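Local coordinates for MccF (Escherichia coli, PDB 4IIY), which probably acts as a carboxypeptidase-like hydrolase of the peptidase S66 family and serves as a self-immunity protein against microcin C7, at residues A167-F172 and I211-N216. The protein carries 1 engineered substitution. Sequence-based numbering, arbitrary orientation.
With 1EI (5'-O-(L-alpha-glutamylsulfamoyl)inosine), chain K.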
ATOM      1  N   ALA B 167      20.591  -7.516   3.220  1.00  6.59           N
ATOM      2  CA  ALA B 167      19.980  -8.813   3.478  1.00  8.03           C
ATOM      3  C   ALA B 167      20.847  -9.868   2.795  1.00  7.17           C
ATOM      4  O   ALA B 167      21.424  -9.631   1.729  1.00  7.69           O
ATOM      5  CB  ALA B 167      18.547  -8.851   2.954  1.00  7.61           C
ATOM      6  N   LEU B 168      20.943 -11.038   3.406  1.00  7.51           N
ATOM      7  CA  LEU B 168      21.919 -12.031   2.998  1.00  6.55           C
ATOM      8  C   LEU B 168      21.853 -12.382   1.512  1.00  6.03           C
ATOM      9  O   LEU B 168      22.879 -12.370   0.819  1.00  7.84           O
ATOM     10  CB  LEU B 168      21.747 -13.272   3.865  1.00  7.81           C
ATOM     11  CG  LEU B 168      22.631 -14.481   3.546  1.00 10.01           C
ATOM     12  CD1 LEU B 168      24.093 -14.152   3.710  1.00 12.34           C
ATOM     13  CD2 LEU B 168      22.223 -15.671   4.419  1.00 12.35           C
ATOM     14  N   ILE B 169      20.656 -12.680   1.032  1.00  6.39           N
ATOM     15  CA  ILE B 169      20.495 -13.186  -0.327  1.00  6.91           C
ATOM     16  C   ILE B 169      20.661 -12.099  -1.404  1.00  6.96           C
ATOM     17  O   ILE B 169      21.561 -12.190  -2.242  1.00  6.77           O
ATOM     18  CB  ILE B 169      19.194 -14.024  -0.473  1.00  6.39           C
ATOM     19  CG1 ILE B 169      19.245 -15.232   0.473  1.00  6.72           C
ATOM     20  CG2 ILE B 169      18.984 -14.449  -1.922  1.00  7.54           C
ATOM     21  CD1 ILE B 169      17.968 -16.063   0.494  1.00  8.18           C
ATOM     22  N   PRO B 170      19.825 -11.050  -1.391  1.00  6.57           N
ATOM     23  CA  PRO B 170      19.998 -10.059  -2.460  1.00  7.60           C
ATOM     24  C   PRO B 170      21.312  -9.295  -2.333  1.00  7.48           C
ATOM     25  O   PRO B 170      21.937  -8.987  -3.343  1.00  8.63           O
ATOM     26  CB  PRO B 170      18.799  -9.115  -2.272  1.00  7.77           C
ATOM     27  CG  PRO B 170      18.415  -9.269  -0.837  1.00  7.99           C
ATOM     28  CD  PRO B 170      18.696 -10.718  -0.506  1.00  7.56           C
ATOM     29  N   SER B 171      21.742  -8.992  -1.116  1.00  7.14           N
ATOM     30  CA  SER B 171      22.889  -8.104  -0.972  1.00  7.30           C
ATOM     31  C   SER B 171      24.229  -8.827  -1.054  1.00  7.59           C
ATOM     32  O   SER B 171      25.135  -8.402  -1.768  1.00  8.84           O
ATOM     33  CB  SER B 171      22.809  -7.324   0.343  1.00  8.46           C
ATOM     34  OG  SER B 171      21.555  -6.679   0.494  1.00  8.71           O
ATOM     35  N   PHE B 172      24.372  -9.904  -0.293  1.00  7.35           N
ATOM     36  CA  PHE B 172      25.654 -10.603  -0.250  1.00  7.45           C
ATOM     37  C   PHE B 172      25.769 -11.740  -1.260  1.00  7.36           C
ATOM     38  O   PHE B 172      26.855 -12.273  -1.446  1.00  8.44           O
ATOM     39  CB  PHE B 172      26.017 -11.037   1.176  1.00  9.26           C
ATOM     40  CG  PHE B 172      26.335  -9.879   2.078  1.00  7.69           C
ATOM     41  CD1 PHE B 172      27.330  -8.984   1.730  1.00  8.71           C
ATOM     42  CD2 PHE B 172      25.625  -9.659   3.248  1.00  9.07           C
ATOM     43  CE1 PHE B 172      27.621  -7.890   2.545  1.00  9.65           C
ATOM     44  CE2 PHE B 172      25.922  -8.585   4.063  1.00 10.91           C
ATOM     45  CZ  PHE B 172      26.917  -7.702   3.708  1.00 10.76           C
ATOM     46  N   ILE B 211      19.207  -8.835 -13.711  1.00  9.54           N
ATOM     47  CA  ILE B 211      19.883  -9.978 -14.315  1.00  8.54           C
ATOM     48  C   ILE B 211      20.831 -10.562 -13.283  1.00  8.01           C
ATOM     49  O   ILE B 211      21.021  -9.994 -12.203  1.00  8.69           O
ATOM     50  CB  ILE B 211      20.696  -9.586 -15.573  1.00  9.52           C
ATOM     51  CG1 ILE B 211      21.837  -8.632 -15.210  1.00  9.54           C
ATOM     52  CG2 ILE B 211      19.781  -8.990 -16.657  1.00 12.72           C
ATOM     53  CD1 ILE B 211      22.844  -8.430 -16.341  1.00 11.94           C
ATOM     54  N   ASN B 212      21.427 -11.696 -13.626  1.00  7.89           N
ATOM     55  CA  ASN B 212      22.432 -12.333 -12.784  1.00  7.67           C
ATOM     56  C   ASN B 212      21.922 -12.650 -11.373  1.00  7.56           C
ATOM     57  O   ASN B 212      22.627 -12.447 -10.387  1.00  8.62           O
ATOM     58  CB  ASN B 212      23.695 -11.468 -12.710  1.00  9.06           C
ATOM     59  CG  ASN B 212      24.264 -11.128 -14.076  1.00  8.26           C
ATOM     60  OD1 ASN B 212      23.982 -11.808 -15.068  1.00 10.69           O
ATOM     61  ND2 ASN B 212      25.078 -10.077 -14.130  1.00  9.76           N
ATOM     62  N   TRP B 213      20.700 -13.151 -11.296  1.00  7.90           N
ATOM     63  CA  TRP B 213      20.058 -13.356 -10.005  1.00  7.23           C
ATOM     64  C   TRP B 213      20.483 -14.649  -9.280  1.00  7.35           C
ATOM     65  O   TRP B 213      21.082 -14.588  -8.197  1.00  9.00           O
ATOM     66  CB  TRP B 213      18.534 -13.245 -10.146  1.00  9.11           C
ATOM     67  CG  TRP B 213      17.793 -13.535  -8.869  1.00  8.96           C
ATOM     68  CD1 TRP B 213      16.973 -14.594  -8.636  1.00  8.72           C
ATOM     69  CD2 TRP B 213      17.821 -12.770  -7.644  1.00  8.78           C
ATOM     70  NE1 TRP B 213      16.490 -14.547  -7.352  1.00  8.56           N
ATOM     71  CE2 TRP B 213      16.997 -13.442  -6.718  1.00  8.26           C
ATOM     72  CE3 TRP B 213      18.459 -11.588  -7.246  1.00  8.43           C
ATOM     73  CZ2 TRP B 213      16.787 -12.970  -5.419  1.00  8.48           C
ATOM     74  CZ3 TRP B 213      18.254 -11.123  -5.955  1.00  8.24           C
ATOM     75  CH2 TRP B 213      17.424 -11.811  -5.059  1.00  9.09           C
ATOM     76  N   ASN B 214      20.199 -15.811  -9.869  1.00  6.74           N
ATOM     77  CA  ASN B 214      20.259 -17.078  -9.137  1.00  7.95           C
ATOM     78  C   ASN B 214      20.957 -18.196  -9.911  1.00  8.09           C
ATOM     79  O   ASN B 214      20.478 -19.330  -9.936  1.00 10.20           O
ATOM     80  CB  ASN B 214      18.838 -17.499  -8.729  1.00  8.14           C
ATOM     81  CG  ASN B 214      18.796 -18.726  -7.831  1.00  7.77           C
ATOM     82  OD1 ASN B 214      19.577 -18.864  -6.889  1.00  7.62           O
ATOM     83  ND2 ASN B 214      17.842 -19.607  -8.103  1.00  9.35           N
ATOM     84  N   GLU B 215      22.102 -17.890 -10.515  1.00  8.72           N
ATOM     85  CA  GLU B 215      22.889 -18.918 -11.201  1.00  9.21           C
ATOM     86  C   GLU B 215      24.349 -18.825 -10.799  1.00  9.44           C
ATOM     87  O   GLU B 215      24.783 -17.831 -10.204  1.00  9.98           O
ATOM     88  CB  GLU B 215      22.762 -18.804 -12.718  1.00 11.55           C
ATOM     89  CG  GLU B 215      21.341 -18.914 -13.225  1.00 13.61           C
ATOM     90  CD  GLU B 215      21.297 -19.197 -14.706  1.00 24.52           C
ATOM     91  OE1 GLU B 215      22.278 -19.774 -15.220  1.00 25.87           O
ATOM     92  OE2 GLU B 215      20.290 -18.843 -15.356  1.00 31.21           O
ATOM     93  N   ASN B 216      25.123 -19.851 -11.132  1.00  9.01           N
ATOM     94  CA  ASN B 216      26.520 -19.870 -10.751  1.00  7.91           C
ATOM     95  C   ASN B 216      27.325 -18.742 -11.388  1.00  9.07           C
ATOM     96  O   ASN B 216      28.201 -18.164 -10.751  1.00  9.81           O
ATOM     97  CB  ASN B 216      27.150 -21.219 -11.099  1.00  8.28           C
ATOM     98  CG  ASN B 216      28.624 -21.245 -10.800  1.00  9.03           C
ATOM     99  OD1 ASN B 216      29.455 -21.180 -11.706  1.00 11.69           O
ATOM    100  ND2 ASN B 216      28.964 -21.284  -9.520  1.00 10.05           N
TER
HETATM  101  O6  1EI K 401      13.972 -13.396  -9.741  0.61 21.67           O
HETATM  102  C6  1EI K 401      14.574 -12.328  -9.494  0.97 14.41           C
HETATM  103  N1  1EI K 401      15.357 -11.734 -10.418  0.80 17.38           N
HETATM  104  C2  1EI K 401      16.013 -10.588 -10.166  0.82 16.17           C
HETATM  105  N3  1EI K 401      15.948  -9.947  -8.987  0.86 14.71           N
HETATM  106  C5  1EI K 401      14.449 -11.684  -8.174  1.00 15.41           C
HETATM  107  C4  1EI K 401      15.197 -10.445  -7.982  1.00 14.27           C
HETATM  108  N7  1EI K 401      13.808 -11.934  -7.014  0.90 16.92           N
HETATM  109  C8  1EI K 401      14.115 -10.936  -6.152  0.88 17.65           C
HETATM  110  N9  1EI K 401      14.940 -10.055  -6.739  0.81 13.46           N
HETATM  111  C1' 1EI K 401      15.487  -8.831  -6.130  0.93 12.67           C
HETATM  112  O4' 1EI K 401      15.674  -8.972  -4.730  0.83 13.49           O
HETATM  113  C2' 1EI K 401      14.475  -7.718  -6.302  0.95 19.21           C
HETATM  114  O2' 1EI K 401      14.726  -7.012  -7.517  0.83 20.59           O
HETATM  115  C3' 1EI K 401      14.705  -6.851  -5.085  0.73 19.72           C
HETATM  116  O3' 1EI K 401      15.463  -5.702  -5.455  0.59 15.04           O
HETATM  117  C4' 1EI K 401      15.539  -7.687  -4.130  0.94 17.18           C
HETATM  118  C5' 1EI K 401      14.893  -7.793  -2.754  0.93 14.79           C
HETATM  119  O5' 1EI K 401      13.627  -8.455  -2.836  0.89 12.04           O
HETATM  120  SBF 1EI K 401      12.659  -8.327  -1.653  0.79 10.74           S
HETATM  121  OAE 1EI K 401      11.868  -9.536  -1.571  0.69 11.88           O
HETATM  122  OAF 1EI K 401      13.473  -8.130  -0.483  0.98 11.32           O
HETATM  123  NAQ 1EI K 401      11.796  -7.072  -1.931  0.98 13.46           N
HETATM  124  C   1EI K 401      10.904  -6.502  -1.094  0.69 10.93           C
HETATM  125  O   1EI K 401      10.619  -6.854   0.045  0.98 10.43           O
HETATM  126  CA  1EI K 401      10.215  -5.271  -1.609  0.70 14.51           C
HETATM  127  N   1EI K 401      10.575  -5.019  -2.994  0.72 18.14           N
HETATM  128  CB  1EI K 401       8.707  -5.415  -1.441  0.78 20.14           C
HETATM  129  CG  1EI K 401       8.064  -4.084  -1.061  0.82 22.64           C
HETATM  130  CD  1EI K 401       7.872  -3.218  -2.286  1.00 18.99           C
HETATM  131  OE1 1EI K 401       8.528  -3.474  -3.317  0.48 23.66           O
HETATM  132  OE2 1EI K 401       7.060  -2.280  -2.216  0.75 20.05           O
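Pro-170, packed against the indole of Trp-213, sits in a helical turn fastened by the 3.0 Å hydrogen bond from Ala-167 N to Ser-171 OG. What meets directly between the short helix 168-172 and the loop 211-216 is apolar. The far end of the Trp-213 indole reaches the helix, with CH2 4.1 Å from Pro-170 CB and CZ3 4.0 Å from Pro-170 CA, while CG2 of Ile-169 adds a looser touch to CH2 at 4.4 Å. Proline fits the first helical turn, where a missing N-H costs little, and its rigid ring offers a compact hydrocarbon surface. Arg-62 ties helix to loop, which share no direct hydrogen bond: NE gives one to Ile-169 O, NH2 one to Pro-170 O and NH1 one to Trp-213 O. In Trp-213, CG stands anti to the backbone N (chi1 176°), which carries the indole out from the loop and over the inosine base. The two flat systems lie face to face, base atom C5 sitting 3.4 Å above the indole plane over its centre. Beyond the base, CH2 comes 3.4 Å from the ribose O4', an atom that Pro-170 CB also approaches at 4.0 Å. With an alanine at Trp-213 the base is likely to lose its flat aromatic cover, and a gap would probably open beside Pro-170. Pro-170 also lies near the predicted catalytic residues, its side chain about 7 Å from that of His-338. Shape and aromatic contact probably help to hold the nucleoside end, beside the ligand's hydrogen bonds to other residues.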